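Long-range contacts in oxidoreductase, iron/ascorbate family (Shewanella oneidensis, PDB 3ON7), which probably acts as an iron(II)-dependent oxygenase that turns 2-oxoglutarate and oxygen into ethene and carbon dioxide, and oxidises L-arginine alongside 2-oxoglutarate: residues I86-W95 and H148-P158; I43-F51 and T242-L250. All coordinates share one frame; numbering follows the deposited sequence.

Contact 1. Residues I86-W95 and H148-P158; sequences IKEYYHVYPW and HKTLLRILHYP
Glu88 to Val92 runs antiparallel to Leu151 to Tyr157, the strand axes 4.7 Å apart at closest approach and 167° between their directions. Three hydrogen-bonded pairs, Glu88 with His156, Tyr90 with Ile154 and Val92 with Leu152, each close a two-bond ring; between them lie the non-hydrogen-bonded pairs Tyr89 with Leu155 and His91 with Arg153. On the face carrying Glu88, Tyr90 and Val92, Glu88 and His156 point the same way, and His156 ND1 gives a 2.7 Å bond to the anti lone pair of Glu88 OE2, carboxylate and imidazole nearly coplanar. Lys56 pairs with the other carboxylate oxygen, which probably favours the charged form of Glu88. These are neighbouring strands in the main sheet of the double-stranded β-helix (jelly-roll) fold of 2-oxoglutarate oxygenases. On the other face, the extended Arg153 sends NE to His91 NE2 (3.1 Å), close to both the ring and guanidinium planes, while NH2 rests over the Tyr89 ring, a cation-pi contact with Arg153 CZ 4.2 Å from the Tyr89 ring centroid. Glu272 of a second subunit takes both Arg153 NH2 and Tyr89 OH. Leu151 CD1 sits over a face of His91. Beyond the strands, Trp95 NE1 reaches the in-plane lone pair of His148 O (3.0 Å), and its five-membered ring forms an offset stack with the His148 ring, planes 26° apart.

Contact 2. Residues I43-F51 and T242-L250; sequences IYTEWQAFF and TKSRISLPL
Ile43, in the helix that ends with this segment, meets Leu248 by its CG2 branch, which lies 3.8 Å from Leu248 CD1. Tyr44 follows and carries much of the contact. Its ring slides past Ile246 in the opposite direction, with Ile246 CG2 over one face at 4.2 Å from the ring centroid, 14° off the normal and displaced toward the rim. The CE1 side of the same ring touches Leu248 CD1 at 3.6 Å, so the tyrosine bridges two side chains of the strand segment. Its hydroxyl is tied to the strand backbone through two waters: one accepts from Leu248 N and donates to Tyr44 OH, the other accepts from Tyr44 OH and donates to Ile246 O. With an alanine here, Ile246 CG2 and Leu248 CD1 would probably lose the ring they pack on, and both waters the hydroxyl that joins them. One turn on, Gln48 CG swings away from its own backbone N (chi1 -175°) and the chain then bends at chi2, which lays OE1 against carbon: it comes within 3.2 Å of Ser244 CB and 3.4 Å of Ile246 CG1. The serine hydroxyl looks elsewhere, to His156 NE2. At the last residue, Phe51 CD2 lies 3.7 Å from Ile246 CD1; the two branches of this isoleucine thus reach aromatic rings almost two helical turns apart. The axes of 43-51 and 245-247 come within 9.1 Å, at 120° between their directions, as one layer laid over another. Such a helix from the N-terminal region, packed across the main sheet, is consistent with the iron- and 2-oxoglutarate-dependent oxygenase fold, in which N-terminal helices back the main sheet of the jelly roll.

In the fold
Both contacts are built on one sheet, where strands 151-157 and 245-252 are neighbours: contact 1 joins 151-157 to 88-92 on one side, and contact 2 lays helix 37-51 over 245-252. Contact 1 is the more buried and reaches other subunits, whereas no other chain touches contact 2, which is only partly buried. Their chemistry follows: direct backbone ladder, charge and ring pairs in contact 1, against apolar packing helped by waters in contact 2. They meet where Leu155 N probably bonds to Ser247 O (2.9 Å) and where Ile154 CD1 packs on Trp47 CE2, so the helix also rests on contact 1.

Contact 1. Residues I86-W95 and H148-P158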
loop_
_atom_site.group_PDB
_atom_site.type_symbol
_atom_site.label_atom_id
_atom_site.label_comp_id
_atom_site.label_asym_id
_atom_site.label_seq_id
_atom_site.Cartn_x
_atom_site.Cartn_y
_atom_site.Cartn_z
ATOM N N ILE B 86 15.822 -11.302 14.881
ATOM C CA ILE B 86 17.152 -11.204 15.496
ATOM C C ILE B 86 17.863 -9.897 15.126
ATOM O O ILE B 86 19.062 -9.755 15.350
ATOM C CB ILE B 86 18.055 -12.414 15.113
ATOM C CG1 ILE B 86 18.291 -12.467 13.589
ATOM C CG2 ILE B 86 17.450 -13.697 15.632
ATOM C CD1 ILE B 86 19.393 -13.438 13.163
ATOM N N LYS B 87 17.123 -8.952 14.547
ATOM C CA LYS B 87 17.670 -7.673 14.142
ATOM C C LYS B 87 16.632 -6.560 14.264
ATOM O O LYS B 87 15.428 -6.809 14.184
ATOM C CB LYS B 87 18.197 -7.739 12.701
ATOM C CG LYS B 87 17.114 -7.852 11.615
ATOM C CD LYS B 87 17.721 -7.868 10.213
ATOM C CE LYS B 87 16.726 -8.240 9.104
ATOM N NZ LYS B 87 16.057 -9.570 9.311
ATOM N N GLU B 88 17.130 -5.344 14.457
ATOM C CA GLU B 88 16.333 -4.110 14.418
ATOM C C GLU B 88 17.085 -3.208 13.435
ATOM O O GLU B 88 18.252 -3.450 13.133
ATOM C CB GLU B 88 16.202 -3.480 15.821
ATOM C CG GLU B 88 17.516 -2.908 16.366
ATOM C CD GLU B 88 17.493 -2.508 17.834
ATOM O OE1 GLU B 88 16.397 -2.259 18.412
ATOM O OE2 GLU B 88 18.606 -2.416 18.414
ATOM N N TYR B 89 16.425 -2.214 12.869
ATOM C CA TYR B 89 17.096 -1.417 11.865
ATOM C C TYR B 89 16.456 -0.081 11.718
ATOM O O TYR B 89 15.380 0.158 12.259
ATOM C CB TYR B 89 17.158 -2.156 10.509
ATOM C CG TYR B 89 15.844 -2.725 10.015
ATOM C CD1 TYR B 89 15.434 -4.005 10.370
ATOM C CD2 TYR B 89 15.025 -1.994 9.167
ATOM C CE1 TYR B 89 14.218 -4.537 9.910
ATOM C CE2 TYR B 89 13.824 -2.526 8.690
ATOM C CZ TYR B 89 13.424 -3.783 9.064
ATOM O OH TYR B 89 12.240 -4.280 8.585
ATOM N N TYR B 90 17.153 0.789 10.999
ATOM C CA TYR B 90 16.704 2.131 10.717
ATOM C C TYR B 90 16.852 2.382 9.214
ATOM O O TYR B 90 17.918 2.131 8.626
ATOM C CB TYR B 90 17.560 3.132 11.485
ATOM C CG TYR B 90 16.933 4.476 11.626
ATOM C CD1 TYR B 90 16.764 5.310 10.518
ATOM C CD2 TYR B 90 16.484 4.926 12.852
ATOM C CE1 TYR B 90 16.162 6.546 10.646
ATOM C CE2 TYR B 90 15.862 6.149 12.972
ATOM C CZ TYR B 90 15.726 6.964 11.882
ATOM O OH TYR B 90 15.118 8.192 12.016
ATOM N N HIS B 91 15.792 2.917 8.607
ATOM C CA HIS B 91 15.798 3.267 7.180
ATOM C C HIS B 91 16.020 4.757 7.033
ATOM O O HIS B 91 15.170 5.588 7.428
ATOM C CB HIS B 91 14.476 2.872 6.545
ATOM C CG HIS B 91 14.408 1.442 6.127
ATOM N ND1 HIS B 91 13.439 0.970 5.268
ATOM C CD2 HIS B 91 15.215 0.390 6.404
ATOM C CE1 HIS B 91 13.660 -0.313 5.031
ATOM N NE2 HIS B 91 14.718 -0.693 5.723
ATOM N N VAL B 92 17.179 5.094 6.485
ATOM C CA VAL B 92 17.566 6.479 6.278
ATOM C C VAL B 92 17.364 6.877 4.814
ATOM O O VAL B 92 17.908 6.226 3.909
ATOM C CB VAL B 92 19.058 6.704 6.612
ATOM C CG1 VAL B 92 19.481 8.146 6.240
ATOM C CG2 VAL B 92 19.357 6.393 8.073
ATOM N N TYR B 93 16.617 7.963 4.611
ATOM C CA TYR B 93 16.546 8.662 3.327
ATOM C C TYR B 93 16.844 10.142 3.529
ATOM O O TYR B 93 16.465 10.697 4.543
ATOM C CB TYR B 93 15.126 8.576 2.730
ATOM C CG TYR B 93 14.608 7.200 2.439
ATOM C CD1 TYR B 93 14.837 6.591 1.208
ATOM C CD2 TYR B 93 13.866 6.511 3.382
ATOM C CE1 TYR B 93 14.362 5.331 0.935
ATOM C CE2 TYR B 93 13.365 5.261 3.123
ATOM C CZ TYR B 93 13.614 4.669 1.899
ATOM O OH TYR B 93 13.122 3.417 1.649
ATOM N N PRO B 94 17.472 10.806 2.542
ATOM C CA PRO B 94 17.702 12.258 2.626
ATOM C C PRO B 94 16.433 13.058 2.948
ATOM O O PRO B 94 16.486 14.067 3.658
ATOM C CB PRO B 94 18.172 12.611 1.216
ATOM C CG PRO B 94 18.755 11.354 0.685
ATOM C CD PRO B 94 17.991 10.238 1.289
ATOM N N TRP B 95 15.305 12.588 2.424
ATOM C CA TRP B 95 14.005 13.204 2.644
ATOM C C TRP B 95 13.306 12.768 3.932
ATOM O O TRP B 95 12.291 13.348 4.332
ATOM C CB TRP B 95 13.074 12.900 1.463
ATOM C CG TRP B 95 12.939 11.441 1.103
ATOM C CD1 TRP B 95 13.581 10.799 0.096
ATOM C CD2 TRP B 95 12.092 10.465 1.723
ATOM N NE1 TRP B 95 13.188 9.490 0.036
ATOM C CE2 TRP B 95 12.279 9.253 1.030
ATOM C CE3 TRP B 95 11.185 10.499 2.789
ATOM C CZ2 TRP B 95 11.614 8.075 1.380
ATOM C CZ3 TRP B 95 10.525 9.322 3.146
ATOM C CH2 TRP B 95 10.730 8.131 2.423
ATOM N N HIS B 148 14.996 9.132 -5.428
ATOM C CA HIS B 148 14.090 9.165 -4.288
ATOM C C HIS B 148 14.080 7.839 -3.527
ATOM O O HIS B 148 13.945 7.807 -2.287
ATOM C CB HIS B 148 12.694 9.471 -4.827
ATOM C CG HIS B 148 11.643 9.590 -3.781
ATOM N ND1 HIS B 148 10.553 8.751 -3.743
ATOM C CD2 HIS B 148 11.490 10.459 -2.751
ATOM C CE1 HIS B 148 9.778 9.086 -2.726
ATOM N NE2 HIS B 148 10.321 10.118 -2.108
ATOM N N LYS B 149 14.228 6.743 -4.270
ATOM C CA LYS B 149 14.128 5.417 -3.682
ATOM C C LYS B 149 15.423 4.907 -3.059
ATOM O O LYS B 149 15.408 3.922 -2.314
ATOM C CB LYS B 149 13.612 4.411 -4.715
ATOM C CG LYS B 149 12.109 4.509 -4.986
ATOM C CD LYS B 149 11.314 3.428 -4.246
ATOM C CE LYS B 149 11.538 2.037 -4.860
ATOM N NZ LYS B 149 10.697 0.988 -4.196
ATOM N N THR B 150 16.550 5.529 -3.347
ATOM C CA THR B 150 17.808 4.991 -2.828
ATOM C C THR B 150 17.719 4.996 -1.307
ATOM O O THR B 150 17.305 6.002 -0.721
ATOM C CB THR B 150 19.046 5.750 -3.344
ATOM O OG1 THR B 150 19.312 5.314 -4.676
ATOM C CG2 THR B 150 20.311 5.483 -2.457
ATOM N N LEU B 151 18.068 3.856 -0.713
ATOM C CA LEU B 151 17.874 3.590 0.716
ATOM C C LEU B 151 19.174 3.231 1.422
ATOM O O LEU B 151 19.886 2.351 0.980
ATOM C CB LEU B 151 16.882 2.422 0.884
ATOM C CG LEU B 151 16.825 1.669 2.207
ATOM C CD1 LEU B 151 16.302 2.591 3.277
ATOM C CD2 LEU B 151 15.934 0.420 2.065
ATOM N N LEU B 152 19.469 3.912 2.519
ATOM C CA LEU B 152 20.574 3.542 3.412
ATOM C C LEU B 152 19.925 2.901 4.641
ATOM O O LEU B 152 19.187 3.542 5.359
ATOM C CB LEU B 152 21.415 4.775 3.762
ATOM C CG LEU B 152 22.556 4.637 4.764
ATOM C CD1 LEU B 152 23.453 3.470 4.438
ATOM C CD2 LEU B 152 23.347 5.943 4.829
ATOM N N ARG B 153 20.153 1.607 4.797
ATOM C CA ARG B 153 19.518 0.746 5.769
ATOM C C ARG B 153 20.605 0.486 6.813
ATOM O O ARG B 153 21.686 0.006 6.484
ATOM C CB ARG B 153 19.101 -0.529 5.020
ATOM C CG ARG B 153 18.344 -1.585 5.771
ATOM C CD ARG B 153 17.673 -2.644 4.828
ATOM N NE ARG B 153 16.486 -3.188 5.490
ATOM C CZ ARG B 153 16.280 -4.455 5.858
ATOM N NH1 ARG B 153 17.139 -5.436 5.595
ATOM N NH2 ARG B 153 15.156 -4.750 6.483
ATOM N N ILE B 154 20.359 0.875 8.061
ATOM C CA ILE B 154 21.321 0.643 9.136
ATOM C C ILE B 154 20.811 -0.527 9.960
ATOM O O ILE B 154 19.788 -0.406 10.629
ATOM C CB ILE B 154 21.505 1.912 9.980
ATOM C CG1 ILE B 154 21.865 3.066 9.046
ATOM C CG2 ILE B 154 22.589 1.715 11.114
ATOM C CD1 ILE B 154 22.213 4.358 9.701
ATOM N N LEU B 155 21.519 -1.666 9.873
ATOM C CA LEU B 155 21.099 -2.907 10.522
ATOM C C LEU B 155 21.829 -3.108 11.841
ATOM O O LEU B 155 23.036 -2.864 11.927
ATOM C CB LEU B 155 21.382 -4.105 9.608
ATOM C CG LEU B 155 20.325 -4.340 8.530
ATOM C CD1 LEU B 155 19.284 -5.315 9.018
ATOM C CD2 LEU B 155 19.659 -3.029 8.120
ATOM N N HIS B 156 21.094 -3.554 12.866
ATOM C CA HIS B 156 21.686 -3.904 14.149
ATOM C C HIS B 156 21.195 -5.262 14.636
ATOM O O HIS B 156 20.012 -5.433 14.884
ATOM C CB HIS B 156 21.400 -2.862 15.218
ATOM C CG HIS B 156 21.908 -3.251 16.579
ATOM N ND1 HIS B 156 21.110 -3.257 17.704
ATOM C CD2 HIS B 156 23.134 -3.660 16.987
ATOM C CE1 HIS B 156 21.829 -3.642 18.749
ATOM N NE2 HIS B 156 23.061 -3.891 18.337
ATOM N N TYR B 157 22.121 -6.215 14.741
ATOM C CA TYR B 157 21.875 -7.485 15.374
ATOM C C TYR B 157 22.296 -7.394 16.813
ATOM O O TYR B 157 23.489 -7.358 17.091
ATOM C CB TYR B 157 22.685 -8.584 14.706
ATOM C CG TYR B 157 22.307 -8.817 13.275
ATOM C CD1 TYR B 157 22.881 -8.067 12.246
ATOM C CD2 TYR B 157 21.377 -9.793 12.947
ATOM C CE1 TYR B 157 22.534 -8.291 10.931
ATOM C CE2 TYR B 157 21.017 -10.017 11.633
ATOM C CZ TYR B 157 21.594 -9.266 10.632
ATOM O OH TYR B 157 21.236 -9.518 9.344
ATOM N N PRO B 158 21.331 -7.377 17.742
ATOM C CA PRO B 158 21.701 -7.297 19.161
ATOM C C PRO B 158 22.373 -8.556 19.723
ATOM O O PRO B 158 22.190 -9.656 19.188
ATOM C CB PRO B 158 20.351 -7.077 19.878
ATOM C CG PRO B 158 19.396 -6.620 18.809
ATOM C CD PRO B 158 19.871 -7.295 17.547
HETATM O O HOH W 1 20.701 -10.906 17.122
HETATM O O HOH W 2 19.050 -10.500 8.397
HETATM O O HOH W 3 13.374 2.678 -0.794
#

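Contact 2. Residues I43-F51 and T242-L250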
loop_
_atom_site.group_PDB
_atom_site.type_symbol
_atom_site.label_atom_id
_atom_site.label_comp_id
_atom_site.label_asym_id
_atom_site.label_seq_id
_atom_site.Cartn_x
_atom_site.Cartn_y
_atom_site.Cartn_z
ATOM N N ILE B 43 30.352 6.676 12.535
ATOM C CA ILE B 43 28.990 6.244 12.271
ATOM C C ILE B 43 28.641 4.932 12.990
ATOM O O ILE B 43 27.580 4.847 13.615
ATOM C CB ILE B 43 28.729 6.171 10.741
ATOM C CG1 ILE B 43 28.527 7.592 10.197
ATOM C CG2 ILE B 43 27.507 5.338 10.391
ATOM C CD1 ILE B 43 28.694 7.696 8.711
ATOM N N TYR B 44 29.517 3.934 12.927
ATOM C CA TYR B 44 29.304 2.687 13.660
ATOM C C TYR B 44 29.100 2.981 15.137
ATOM O O TYR B 44 28.171 2.457 15.773
ATOM C CB TYR B 44 30.505 1.752 13.528
ATOM C CG TYR B 44 30.423 0.755 12.402
ATOM C CD1 TYR B 44 30.352 1.171 11.082
ATOM C CD2 TYR B 44 30.454 -0.604 12.650
ATOM C CE1 TYR B 44 30.310 0.254 10.037
ATOM C CE2 TYR B 44 30.400 -1.524 11.608
ATOM C CZ TYR B 44 30.327 -1.087 10.308
ATOM O OH TYR B 44 30.264 -1.992 9.269
ATOM N N THR B 45 29.950 3.858 15.667
ATOM C CA THR B 45 29.927 4.189 17.080
ATOM C C THR B 45 28.631 4.860 17.492
ATOM O O THR B 45 28.007 4.433 18.451
ATOM C CB THR B 45 31.150 5.052 17.489
ATOM O OG1 THR B 45 32.345 4.279 17.309
ATOM C CG2 THR B 45 31.064 5.492 18.949
ATOM N N GLU B 46 28.207 5.897 16.787
ATOM C CA GLU B 46 27.054 6.647 17.271
ATOM C C GLU B 46 25.720 5.959 16.978
ATOM O O GLU B 46 24.738 6.186 17.692
ATOM C CB GLU B 46 27.081 8.122 16.831
ATOM C CG GLU B 46 27.103 8.397 15.348
ATOM C CD GLU B 46 27.380 9.864 15.021
ATOM O OE1 GLU B 46 27.749 10.633 15.939
ATOM O OE2 GLU B 46 27.216 10.250 13.841
ATOM N N TRP B 47 25.685 5.087 15.971
ATOM C CA TRP B 47 24.470 4.327 15.698
ATOM C C TRP B 47 24.348 3.157 16.649
ATOM O O TRP B 47 23.254 2.843 17.115
ATOM C CB TRP B 47 24.411 3.885 14.233
ATOM C CG TRP B 47 23.937 5.010 13.401
ATOM C CD1 TRP B 47 24.691 5.964 12.807
ATOM C CD2 TRP B 47 22.582 5.337 13.115
ATOM N NE1 TRP B 47 23.894 6.863 12.152
ATOM C CE2 TRP B 47 22.591 6.490 12.319
ATOM C CE3 TRP B 47 21.363 4.760 13.443
ATOM C CZ2 TRP B 47 21.430 7.068 11.842
ATOM C CZ3 TRP B 47 20.209 5.349 12.976
ATOM C CH2 TRP B 47 20.250 6.485 12.186
ATOM N N GLN B 48 25.462 2.523 16.967
ATOM C CA GLN B 48 25.460 1.552 18.056
ATOM C C GLN B 48 24.862 2.166 19.323
ATOM O O GLN B 48 24.000 1.575 19.985
ATOM C CB GLN B 48 26.867 1.041 18.340
ATOM C CG GLN B 48 26.920 -0.060 19.387
ATOM C CD GLN B 48 26.129 -1.288 18.983
ATOM O OE1 GLN B 48 26.574 -2.074 18.166
ATOM N NE2 GLN B 48 24.945 -1.448 19.557
ATOM N N ALA B 49 25.328 3.358 19.647
ATOM C CA ALA B 49 24.777 4.141 20.763
ATOM C C ALA B 49 23.266 4.363 20.639
ATOM O O ALA B 49 22.512 4.167 21.588
ATOM C CB ALA B 49 25.507 5.486 20.862
ATOM N N PHE B 50 22.837 4.779 19.465
ATOM C CA PHE B 50 21.408 4.971 19.190
ATOM C C PHE B 50 20.587 3.739 19.523
ATOM O O PHE B 50 19.575 3.851 20.192
ATOM C CB PHE B 50 21.198 5.346 17.723
ATOM C CG PHE B 50 19.767 5.356 17.300
ATOM C CD1 PHE B 50 18.957 6.433 17.596
ATOM C CD2 PHE B 50 19.227 4.285 16.608
ATOM C CE1 PHE B 50 17.636 6.446 17.211
ATOM C CE2 PHE B 50 17.901 4.286 16.224
ATOM C CZ PHE B 50 17.104 5.359 16.529
ATOM N N PHE B 51 21.024 2.572 19.054
ATOM C CA PHE B 51 20.281 1.315 19.276
ATOM C C PHE B 51 20.383 0.819 20.705
ATOM O O PHE B 51 19.534 0.041 21.149
ATOM C CB PHE B 51 20.782 0.200 18.359
ATOM C CG PHE B 51 20.479 0.422 16.913
ATOM C CD1 PHE B 51 19.187 0.380 16.457
ATOM C CD2 PHE B 51 21.492 0.668 16.014
ATOM C CE1 PHE B 51 18.913 0.562 15.123
ATOM C CE2 PHE B 51 21.217 0.884 14.688
ATOM C CZ PHE B 51 19.931 0.834 14.242
ATOM N N THR B 242 27.423 -12.923 21.786
ATOM C CA THR B 242 27.217 -11.814 22.717
ATOM C C THR B 242 27.661 -10.459 22.176
ATOM O O THR B 242 27.522 -9.459 22.865
ATOM C CB THR B 242 27.950 -12.061 24.068
ATOM O OG1 THR B 242 29.363 -12.032 23.860
ATOM C CG2 THR B 242 27.577 -13.397 24.645
ATOM N N LYS B 243 28.195 -10.406 20.960
ATOM C CA LYS B 243 28.576 -9.119 20.359
ATOM C C LYS B 243 27.524 -8.578 19.405
ATOM O O LYS B 243 26.950 -9.333 18.610
ATOM C CB LYS B 243 29.908 -9.226 19.620
ATOM C CG LYS B 243 31.052 -9.739 20.465
ATOM C CD LYS B 243 31.183 -8.982 21.785
ATOM C CE LYS B 243 32.462 -9.329 22.529
ATOM N NZ LYS B 243 32.758 -8.295 23.574
ATOM N N SER B 244 27.293 -7.270 19.490
ATOM C CA SER B 244 26.451 -6.555 18.538
ATOM C C SER B 244 27.131 -6.536 17.177
ATOM O O SER B 244 28.363 -6.567 17.085
ATOM C CB SER B 244 26.244 -5.105 18.967
ATOM O OG SER B 244 25.251 -4.960 19.969
ATOM N N ARG B 245 26.334 -6.491 16.123
ATOM C CA ARG B 245 26.863 -6.210 14.787
ATOM C C ARG B 245 26.054 -5.103 14.133
ATOM O O ARG B 245 24.828 -5.165 14.078
ATOM C CB ARG B 245 26.829 -7.447 13.901
ATOM C CG ARG B 245 27.466 -7.212 12.533
ATOM C CD ARG B 245 27.586 -8.482 11.717
ATOM N NE ARG B 245 28.381 -9.510 12.385
ATOM C CZ ARG B 245 28.491 -10.758 11.956
ATOM N NH1 ARG B 245 27.865 -11.132 10.849
ATOM N NH2 ARG B 245 29.219 -11.642 12.636
ATOM N N ILE B 246 26.758 -4.092 13.655
ATOM C CA ILE B 246 26.171 -2.977 12.914
ATOM C C ILE B 246 26.648 -3.160 11.479
ATOM O O ILE B 246 27.783 -3.590 11.261
ATOM C CB ILE B 246 26.663 -1.622 13.466
ATOM C CG1 ILE B 246 26.083 -1.382 14.869
ATOM C CG2 ILE B 246 26.324 -0.466 12.520
ATOM C CD1 ILE B 246 24.644 -0.902 14.897
ATOM N N SER B 247 25.768 -2.902 10.517
ATOM C CA SER B 247 26.162 -2.834 9.097
ATOM C C SER B 247 25.345 -1.773 8.341
ATOM O O SER B 247 24.241 -1.430 8.763
ATOM C CB SER B 247 26.043 -4.195 8.427
ATOM O OG SER B 247 24.703 -4.583 8.363
ATOM N N LEU B 248 25.903 -1.259 7.239
ATOM C CA LEU B 248 25.382 -0.059 6.573
ATOM C C LEU B 248 25.145 -0.235 5.058
ATOM O O LEU B 248 25.580 0.576 4.254
ATOM C CB LEU B 248 26.366 1.088 6.792
ATOM C CG LEU B 248 26.801 1.369 8.228
ATOM C CD1 LEU B 248 28.008 2.296 8.203
ATOM C CD2 LEU B 248 25.677 1.965 9.031
ATOM N N PRO B 249 24.434 -1.285 4.652
ATOM C CA PRO B 249 24.278 -1.440 3.205
ATOM C C PRO B 249 23.533 -0.246 2.612
ATOM O O PRO B 249 22.564 0.200 3.215
ATOM C CB PRO B 249 23.421 -2.707 3.076
ATOM C CG PRO B 249 22.629 -2.728 4.328
ATOM C CD PRO B 249 23.584 -2.218 5.401
ATOM N N LEU B 250 23.994 0.267 1.471
ATOM C CA LEU B 250 23.303 1.344 0.750
ATOM C C LEU B 250 22.756 0.749 -0.551
ATOM O O LEU B 250 23.524 0.271 -1.375
ATOM C CB LEU B 250 24.242 2.496 0.421
ATOM C CG LEU B 250 23.636 3.619 -0.448
ATOM C CD1 LEU B 250 22.558 4.389 0.374
ATOM C CD2 LEU B 250 24.665 4.541 -1.001
HETATM O O HOH W 4 28.702 -1.587 6.925
HETATM O O HOH W 5 29.712 -4.527 9.803
#